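Side-chain contacts in AlgW protein (Pseudomonas aeruginosa, PDB 7CO3), which belongs to the HtrA-type serine proteases and probably acts as an endopeptidase, with a PDZ domain joined to its trypsin-like protease domain: residues I132-L135 with R139-I142; L182-P187 with Q192-G197; D214-D219 with G229-A234. The protein carries 1 engineered substitution. All blocks are in the same frame, centred on the assembly; numbering follows the deposited sequence.

Contact 1: residues I132-L135 with R139-I142; sequences IVAL and RETI
L135 and R139 meet at the turn end of this hairpin through the face of a flat group: CD1 of L135 stands 4.2 Å above the guanidinium plane of R139, over its centre. The guanidinium is anchored from outside the pair, NH1 in a salt bridge with D137 in the turn and NH2 in a weak hydrogen bond to K162 O. L135 N gives a nearly straight bond to R139 O at 2.9 Å, which ties the backbones directly beside this apolar cover.
Farther along, the side chains part onto two faces. I132, A134, E140 and I142 share the more exposed one. E140 turns CG anti to its own carbonyl carbon (chi1 -61°) and runs on extended, so that CG rests 4.0 Å from A134 CB while the carboxylate reaches across the strand pair, OE1 lying 3.9 Å from I132 CG2; the two side chains cross obliquely. I132 and I142 touch more loosely, CG1 to CG1 at 4.4 Å. V133 and T141 occupy the reverse face, V133 packing on A67 and L69. Theirs is the hydrogen-bonded pair, with V133 N to T141 O at 2.8 Å and the return bond, T141 N to V133 O, at 3.0 Å.
Alternating hydrogen-bonded and non-hydrogen-bonded pairs, joined by a three-residue turn, make this an antiparallel beta hairpin, part of the first barrel of the chymotrypsin-like fold.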
loop_
_atom_site.group_PDB
_atom_site.type_symbol
_atom_site.label_atom_id
_atom_site.label_comp_id
_atom_site.label_asym_id
_atom_site.label_seq_id
_atom_site.Cartn_x
_atom_site.Cartn_y
_atom_site.Cartn_z
ATOM N N ILE B 132 -7.660 16.570 23.655
ATOM C CA ILE B 132 -9.053 16.214 23.429
ATOM C C ILE B 132 -9.144 14.796 22.872
ATOM O O ILE B 132 -8.407 14.422 21.945
ATOM C CB ILE B 132 -9.754 17.211 22.497
ATOM C CG1 ILE B 132 -9.776 18.601 23.150
ATOM C CG2 ILE B 132 -11.159 16.736 22.181
ATOM C CD1 ILE B 132 -9.016 19.663 22.409
ATOM N N VAL B 133 -10.052 14.019 23.452
ATOM C CA VAL B 133 -10.389 12.675 23.024
ATOM C C VAL B 133 -11.726 12.764 22.305
ATOM O O VAL B 133 -12.683 13.342 22.834
ATOM C CB VAL B 133 -10.478 11.728 24.230
ATOM C CG1 VAL B 133 -11.240 10.496 23.876
ATOM C CG2 VAL B 133 -9.097 11.405 24.798
ATOM N N ALA B 134 -11.799 12.220 21.091
ATOM C CA ALA B 134 -13.039 12.204 20.327
ATOM C C ALA B 134 -13.423 10.762 20.038
ATOM O O ALA B 134 -12.696 10.042 19.333
ATOM C CB ALA B 134 -12.924 13.021 19.034
ATOM N N LEU B 135 -14.578 10.351 20.561
ATOM C CA LEU B 135 -15.002 8.969 20.437
ATOM C C LEU B 135 -15.788 8.758 19.155
ATOM O O LEU B 135 -16.329 9.702 18.565
ATOM C CB LEU B 135 -15.838 8.557 21.645
ATOM C CG LEU B 135 -15.091 8.648 22.975
ATOM C CD1 LEU B 135 -15.997 8.139 24.068
ATOM C CD2 LEU B 135 -13.783 7.874 22.942
ATOM N N ARG B 139 -19.059 11.725 21.112
ATOM C CA ARG B 139 -18.728 12.429 22.351
ATOM C C ARG B 139 -17.282 12.908 22.297
ATOM O O ARG B 139 -16.405 12.217 21.774
ATOM C CB ARG B 139 -18.901 11.518 23.574
ATOM C CG ARG B 139 -20.318 11.257 24.056
ATOM C CD ARG B 139 -20.472 9.789 24.454
ATOM N NE ARG B 139 -19.788 9.462 25.698
ATOM C CZ ARG B 139 -19.634 8.231 26.178
ATOM N NH1 ARG B 139 -20.097 7.183 25.515
ATOM N NH2 ARG B 139 -19.005 8.045 27.323
ATOM N N GLU B 140 -17.041 14.091 22.846
ATOM C CA GLU B 140 -15.705 14.642 23.014
ATOM C C GLU B 140 -15.486 15.014 24.476
ATOM O O GLU B 140 -16.429 15.370 25.193
ATOM C CB GLU B 140 -15.505 15.866 22.113
ATOM C CG GLU B 140 -15.642 15.523 20.633
ATOM C CD GLU B 140 -15.274 16.665 19.706
ATOM O OE1 GLU B 140 -14.405 17.476 20.081
ATOM O OE2 GLU B 140 -15.850 16.747 18.597
ATOM N N THR B 141 -14.232 14.925 24.914
ATOM C CA THR B 141 -13.887 15.271 26.287
ATOM C C THR B 141 -12.404 15.578 26.359
ATOM O O THR B 141 -11.620 15.162 25.504
ATOM C CB THR B 141 -14.241 14.155 27.288
ATOM O OG1 THR B 141 -14.022 14.628 28.621
ATOM C CG2 THR B 141 -13.369 12.899 27.083
ATOM N N ILE B 142 -12.038 16.328 27.379
ATOM C CA ILE B 142 -10.636 16.605 27.645
ATOM C C ILE B 142 -10.075 15.443 28.444
ATOM O O ILE B 142 -10.773 14.857 29.276
ATOM C CB ILE B 142 -10.462 17.945 28.384
ATOM C CG1 ILE B 142 -10.648 19.128 27.434
ATOM C CG2 ILE B 142 -9.068 18.062 28.967
ATOM C CD1 ILE B 142 -12.080 19.405 26.973
#

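Contact 2: residues L182-P187 with Q192-G197; sequences LAIGNP and QTVTMG
P187 and T193 make the tight end of this hairpin: the proline ring lies against the threonine branch point, P187 CD to T193 CB only 3.4 Å, closer than carbons usually pack, with T193 CG2 3.8 Å from P187 CG. T193 sets CG2 anti to its backbone N and OG1 beside it (chi1 -71°), and OG1 bonds to G191 O in the turn. On the same face A183 CB sits 3.4 Å from T195 OG1, a hydroxyl held by A221 O. Four backbone hydrogen bonds lace the strands, two for A183 with T195 and two for G185 with T193; the shortest, T193 N to G185 O at 2.7 Å, is also the most bent at hydrogen (135°).
The face of L182, I184, V194 and M196 is apolar and looser. L182 CG approaches V194 CG1 to 4.1 Å, and helix 56-62 lies over both residues. At the hairpin end the polar Q192 runs alongside I184 in the same direction, I184 CG2 3.9 Å from Q192 NE2, an amide nitrogen bonded to A63 O. M196 is partly exposed: its CG touches L182 CD1 at 4.0 Å, then the chain bends at chi2 and chi3 and leads away, to pack on M196 of the third subunit.
The outward polar groups of 192-196 turn to the second subunit, where Q192 O meets R204, V194 O meets S200 and M196 N meets D219. The backbone polar groups are thus satisfied partly within the hairpin and partly across the trimer interface.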
loop_
_atom_site.group_PDB
_atom_site.type_symbol
_atom_site.label_atom_id
_atom_site.label_comp_id
_atom_site.label_asym_id
_atom_site.label_seq_id
_atom_site.Cartn_x
_atom_site.Cartn_y
_atom_site.Cartn_z
ATOM N N LEU B 182 -5.812 -5.666 11.263
ATOM C CA LEU B 182 -6.481 -4.413 10.934
ATOM C C LEU B 182 -5.863 -3.279 11.753
ATOM O O LEU B 182 -5.673 -3.424 12.961
ATOM C CB LEU B 182 -7.975 -4.539 11.254
ATOM C CG LEU B 182 -8.942 -5.255 10.318
ATOM C CD1 LEU B 182 -8.433 -6.548 9.793
ATOM C CD2 LEU B 182 -10.242 -5.520 11.071
ATOM N N ALA B 183 -5.532 -2.149 11.099
ATOM C CA ALA B 183 -5.090 -0.935 11.764
ATOM C C ALA B 183 -6.280 0.029 11.840
ATOM O O ALA B 183 -7.040 0.158 10.876
ATOM C CB ALA B 183 -3.926 -0.277 11.012
ATOM N N ILE B 184 -6.433 0.709 12.974
ATOM C CA ILE B 184 -7.557 1.626 13.223
ATOM C C ILE B 184 -6.988 2.922 13.754
ATOM O O ILE B 184 -6.310 2.926 14.775
ATOM C CB ILE B 184 -8.612 1.057 14.196
ATOM C CG1 ILE B 184 -9.059 -0.327 13.756
ATOM C CG2 ILE B 184 -9.846 1.967 14.209
ATOM C CD1 ILE B 184 -10.096 -0.965 14.643
ATOM N N GLY B 185 -7.225 4.010 13.036
ATOM C CA GLY B 185 -6.634 5.271 13.423
ATOM C C GLY B 185 -7.217 6.406 12.617
ATOM O O GLY B 185 -8.244 6.257 11.952
ATOM N N ASN B 186 -6.549 7.557 12.694
ATOM C CA ASN B 186 -7.011 8.788 12.047
ATOM C C ASN B 186 -5.945 9.313 11.075
ATOM O O ASN B 186 -5.391 10.404 11.287
ATOM C CB ASN B 186 -7.363 9.860 13.092
ATOM C CG ASN B 186 -8.181 11.051 12.480
ATOM O OD1 ASN B 186 -8.651 11.002 11.335
ATOM N ND2 ASN B 186 -8.294 12.138 13.261
ATOM N N PRO B 187 -5.631 8.577 10.002
ATOM C CA PRO B 187 -4.535 9.014 9.118
ATOM C C PRO B 187 -4.843 10.354 8.473
ATOM O O PRO B 187 -5.937 10.588 7.966
ATOM C CB PRO B 187 -4.457 7.901 8.070
ATOM C CG PRO B 187 -5.786 7.284 8.080
ATOM C CD PRO B 187 -6.233 7.338 9.511
ATOM N N GLN B 192 -11.679 8.496 11.462
ATOM C CA GLN B 192 -11.372 7.126 11.818
ATOM C C GLN B 192 -11.354 6.269 10.564
ATOM O O GLN B 192 -12.286 6.308 9.759
ATOM C CB GLN B 192 -12.398 6.557 12.778
ATOM C CG GLN B 192 -11.830 5.302 13.391
ATOM C CD GLN B 192 -12.835 4.551 14.225
ATOM O OE1 GLN B 192 -13.853 4.062 13.719
ATOM N NE2 GLN B 192 -12.541 4.440 15.523
ATOM N N THR B 193 -10.309 5.459 10.435
ATOM C CA THR B 193 -10.010 4.757 9.196
ATOM C C THR B 193 -9.565 3.338 9.520
ATOM O O THR B 193 -8.750 3.134 10.413
ATOM C CB THR B 193 -8.899 5.497 8.412
ATOM O OG1 THR B 193 -9.394 6.735 7.878
ATOM C CG2 THR B 193 -8.323 4.592 7.256
ATOM N N VAL B 194 -10.095 2.353 8.813
ATOM C CA VAL B 194 -9.666 0.971 9.010
ATOM C C VAL B 194 -8.865 0.545 7.793
ATOM O O VAL B 194 -9.354 0.645 6.680
ATOM C CB VAL B 194 -10.842 0.001 9.253
ATOM C CG1 VAL B 194 -10.281 -1.425 9.581
ATOM C CG2 VAL B 194 -11.696 0.485 10.404
ATOM N N THR B 195 -7.661 0.027 8.006
ATOM C CA THR B 195 -6.896 -0.581 6.923
ATOM C C THR B 195 -6.575 -2.028 7.262
ATOM O O THR B 195 -6.537 -2.402 8.418
ATOM C CB THR B 195 -5.612 0.192 6.635
ATOM O OG1 THR B 195 -4.887 0.347 7.863
ATOM C CG2 THR B 195 -5.925 1.556 6.090
ATOM N N MET B 196 -6.288 -2.825 6.234
ATOM C CA MET B 196 -6.124 -4.258 6.382
ATOM C C MET B 196 -4.801 -4.706 5.780
ATOM O O MET B 196 -4.400 -4.223 4.714
ATOM C CB MET B 196 -7.273 -4.988 5.692
ATOM C CG MET B 196 -7.285 -6.463 5.944
ATOM S SD MET B 196 -6.360 -7.377 4.673
ATOM C CE MET B 196 -7.353 -7.009 3.203
ATOM N N GLY B 197 -4.155 -5.662 6.441
ATOM C CA GLY B 197 -2.975 -6.301 5.884
ATOM C C GLY B 197 -2.675 -7.574 6.663
ATOM O O GLY B 197 -3.571 -8.198 7.230
#

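Contact 3: residues D214-D219 with G229-A234; sequences DFIQTD and GALVDA
The interior of the second six-stranded barrel of the chymotrypsin-like protease domain is bridged here, between strands 215-218 and 230-233, which are not neighbours in the sheet and lie three places apart round the ring. No backbone bond joins them; the closest CA atoms, those of T218 and L231, are 9.0 Å apart. Only L231 of 229-234 touches 214-219. With CG anti to its backbone N (chi1 -173°), it extends from its strand and forks between two residues: CD2 goes to I216, 4.1 Å from CG2, and CD1 to T218, 4.3 Å from CG2. I216 presents the methyl branch rather than its longer arm, and the I216 and L231 side chains meet at a slant.
T218 divides its two branches by character. Its methyl is given to the leucine, while OG1 is anti to the backbone N and is hydrogen-bonded to I198 O and A220 N, which keeps the polar atom satisfied although the residue is buried. Around the trio, L231 also packs on I239, N242 and A258, and I216 on I175, I199 and P260.
On the reverse side of the strand, Q217 bonds to T193 of the third subunit, so this short strand has one side in the barrel core and the other at the trimer interface. Across the contact itself the chemistry is apolar: van der Waals contact between buried methyls, with no hydrogen bond or charge.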
loop_
_atom_site.group_PDB
_atom_site.type_symbol
_atom_site.label_atom_id
_atom_site.label_comp_id
_atom_site.label_asym_id
_atom_site.label_seq_id
_atom_site.Cartn_x
_atom_site.Cartn_y
_atom_site.Cartn_z
ATOM N N ASP B 214 10.133 -4.184 20.573
ATOM C CA ASP B 214 9.691 -5.543 20.276
ATOM C C ASP B 214 8.589 -5.499 19.205
ATOM O O ASP B 214 7.567 -6.169 19.311
ATOM C CB ASP B 214 9.218 -6.235 21.559
ATOM C CG ASP B 214 9.153 -7.744 21.420
ATOM O OD1 ASP B 214 9.837 -8.279 20.521
ATOM O OD2 ASP B 214 8.440 -8.388 22.221
ATOM N N PHE B 215 8.793 -4.710 18.153
ATOM C CA PHE B 215 7.693 -4.337 17.261
ATOM C C PHE B 215 7.129 -5.523 16.486
ATOM O O PHE B 215 7.847 -6.415 16.039
ATOM C CB PHE B 215 8.136 -3.259 16.263
ATOM C CG PHE B 215 8.366 -1.910 16.871
ATOM C CD1 PHE B 215 7.295 -1.123 17.301
ATOM C CD2 PHE B 215 9.641 -1.404 17.009
ATOM C CE1 PHE B 215 7.511 0.132 17.873
ATOM C CE2 PHE B 215 9.855 -0.141 17.589
ATOM C CZ PHE B 215 8.793 0.614 18.017
ATOM N N ILE B 216 5.833 -5.528 16.376
ATOM C CA ILE B 216 5.125 -6.192 15.298
ATOM C C ILE B 216 5.253 -5.326 14.051
ATOM O O ILE B 216 5.131 -4.091 14.129
ATOM C CB ILE B 216 3.653 -6.393 15.681
ATOM C CG1 ILE B 216 3.556 -7.217 16.977
ATOM C CG2 ILE B 216 2.932 -7.115 14.567
ATOM C CD1 ILE B 216 2.147 -7.133 17.665
ATOM N N GLN B 217 5.527 -5.962 12.911
ATOM C CA GLN B 217 5.566 -5.308 11.604
ATOM C C GLN B 217 4.299 -5.676 10.823
ATOM O O GLN B 217 3.829 -6.815 10.884
ATOM C CB GLN B 217 6.840 -5.701 10.842
ATOM C CG GLN B 217 7.146 -4.835 9.621
ATOM C CD GLN B 217 8.375 -5.287 8.857
ATOM O OE1 GLN B 217 9.436 -5.545 9.434
ATOM N NE2 GLN B 217 8.232 -5.391 7.527
ATOM N N THR B 218 3.714 -4.717 10.089
ATOM C CA THR B 218 2.488 -5.026 9.345
ATOM C C THR B 218 2.476 -4.259 8.037
ATOM O O THR B 218 3.007 -3.155 7.961
ATOM C CB THR B 218 1.209 -4.674 10.146
ATOM O OG1 THR B 218 0.054 -4.983 9.372
ATOM C CG2 THR B 218 1.171 -3.176 10.499
ATOM N N ASP B 219 1.856 -4.840 6.997
ATOM C CA ASP B 219 1.683 -4.053 5.778
ATOM C C ASP B 219 0.310 -3.383 5.698
ATOM O O ASP B 219 0.029 -2.738 4.698
ATOM C CB ASP B 219 1.992 -4.878 4.522
ATOM C CG ASP B 219 1.045 -6.061 4.326
ATOM O OD1 ASP B 219 0.230 -6.356 5.233
ATOM O OD2 ASP B 219 1.126 -6.705 3.244
ATOM N N GLY B 229 -3.139 4.422 17.810
ATOM C CA GLY B 229 -4.335 3.658 17.509
ATOM C C GLY B 229 -4.099 2.176 17.567
ATOM O O GLY B 229 -3.026 1.734 17.932
ATOM N N ALA B 230 -5.137 1.397 17.228
ATOM C CA ALA B 230 -5.162 -0.045 17.465
ATOM C C ALA B 230 -4.677 -0.846 16.252
ATOM O O ALA B 230 -5.100 -0.598 15.123
ATOM C CB ALA B 230 -6.574 -0.509 17.826
ATOM N N LEU B 231 -3.822 -1.836 16.495
ATOM C CA LEU B 231 -3.686 -2.963 15.574
ATOM C C LEU B 231 -4.488 -4.116 16.151
ATOM O O LEU B 231 -4.265 -4.520 17.297
ATOM C CB LEU B 231 -2.228 -3.379 15.379
ATOM C CG LEU B 231 -1.960 -4.438 14.318
ATOM C CD1 LEU B 231 -2.330 -3.870 12.915
ATOM C CD2 LEU B 231 -0.464 -4.855 14.407
ATOM N N VAL B 232 -5.362 -4.684 15.345
ATOM C CA VAL B 232 -6.330 -5.668 15.806
ATOM C C VAL B 232 -6.211 -6.934 14.962
ATOM O O VAL B 232 -5.826 -6.867 13.797
ATOM C CB VAL B 232 -7.702 -4.959 15.730
ATOM C CG1 VAL B 232 -8.707 -5.644 14.859
ATOM C CG2 VAL B 232 -8.182 -4.528 17.100
ATOM N N ASP B 233 -6.518 -8.098 15.551
ATOM C CA ASP B 233 -6.465 -9.358 14.807
ATOM C C ASP B 233 -7.744 -9.509 14.002
ATOM O O ASP B 233 -8.626 -8.665 14.054
ATOM C CB ASP B 233 -6.223 -10.573 15.731
ATOM C CG ASP B 233 -7.406 -10.849 16.706
ATOM O OD1 ASP B 233 -8.533 -10.358 16.495
ATOM O OD2 ASP B 233 -7.191 -11.555 17.720
ATOM N N ALA B 234 -7.879 -10.621 13.278
ATOM C CA ALA B 234 -9.012 -10.768 12.358
ATOM C C ALA B 234 -10.354 -10.854 13.071
ATOM O O ALA B 234 -11.394 -10.715 12.420
ATOM C CB ALA B 234 -8.824 -11.997 11.470
#

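From the N terminus, contact 1 closes a three-residue turn in the first barrel, contact 2 a four-residue turn in the second, and contact 3 the nine-residue loop from strand 215-218 to strand 230-233, whose engineered alanine probably replaces the family's nucleophilic serine. The three follow in series, none enclosing or crossing another. Contact 1 stands apart, its centre 19 Å from that of contact 2. Contacts 2 and 3 adjoin, centres 10 Å apart: strand 180-185 pairs with 230-233, L182 O to V232 N at 2.7 Å, and 193-204 pairs with 215-218. Each strand of contact 2 is thus hydrogen-bonded to one strand of contact 3.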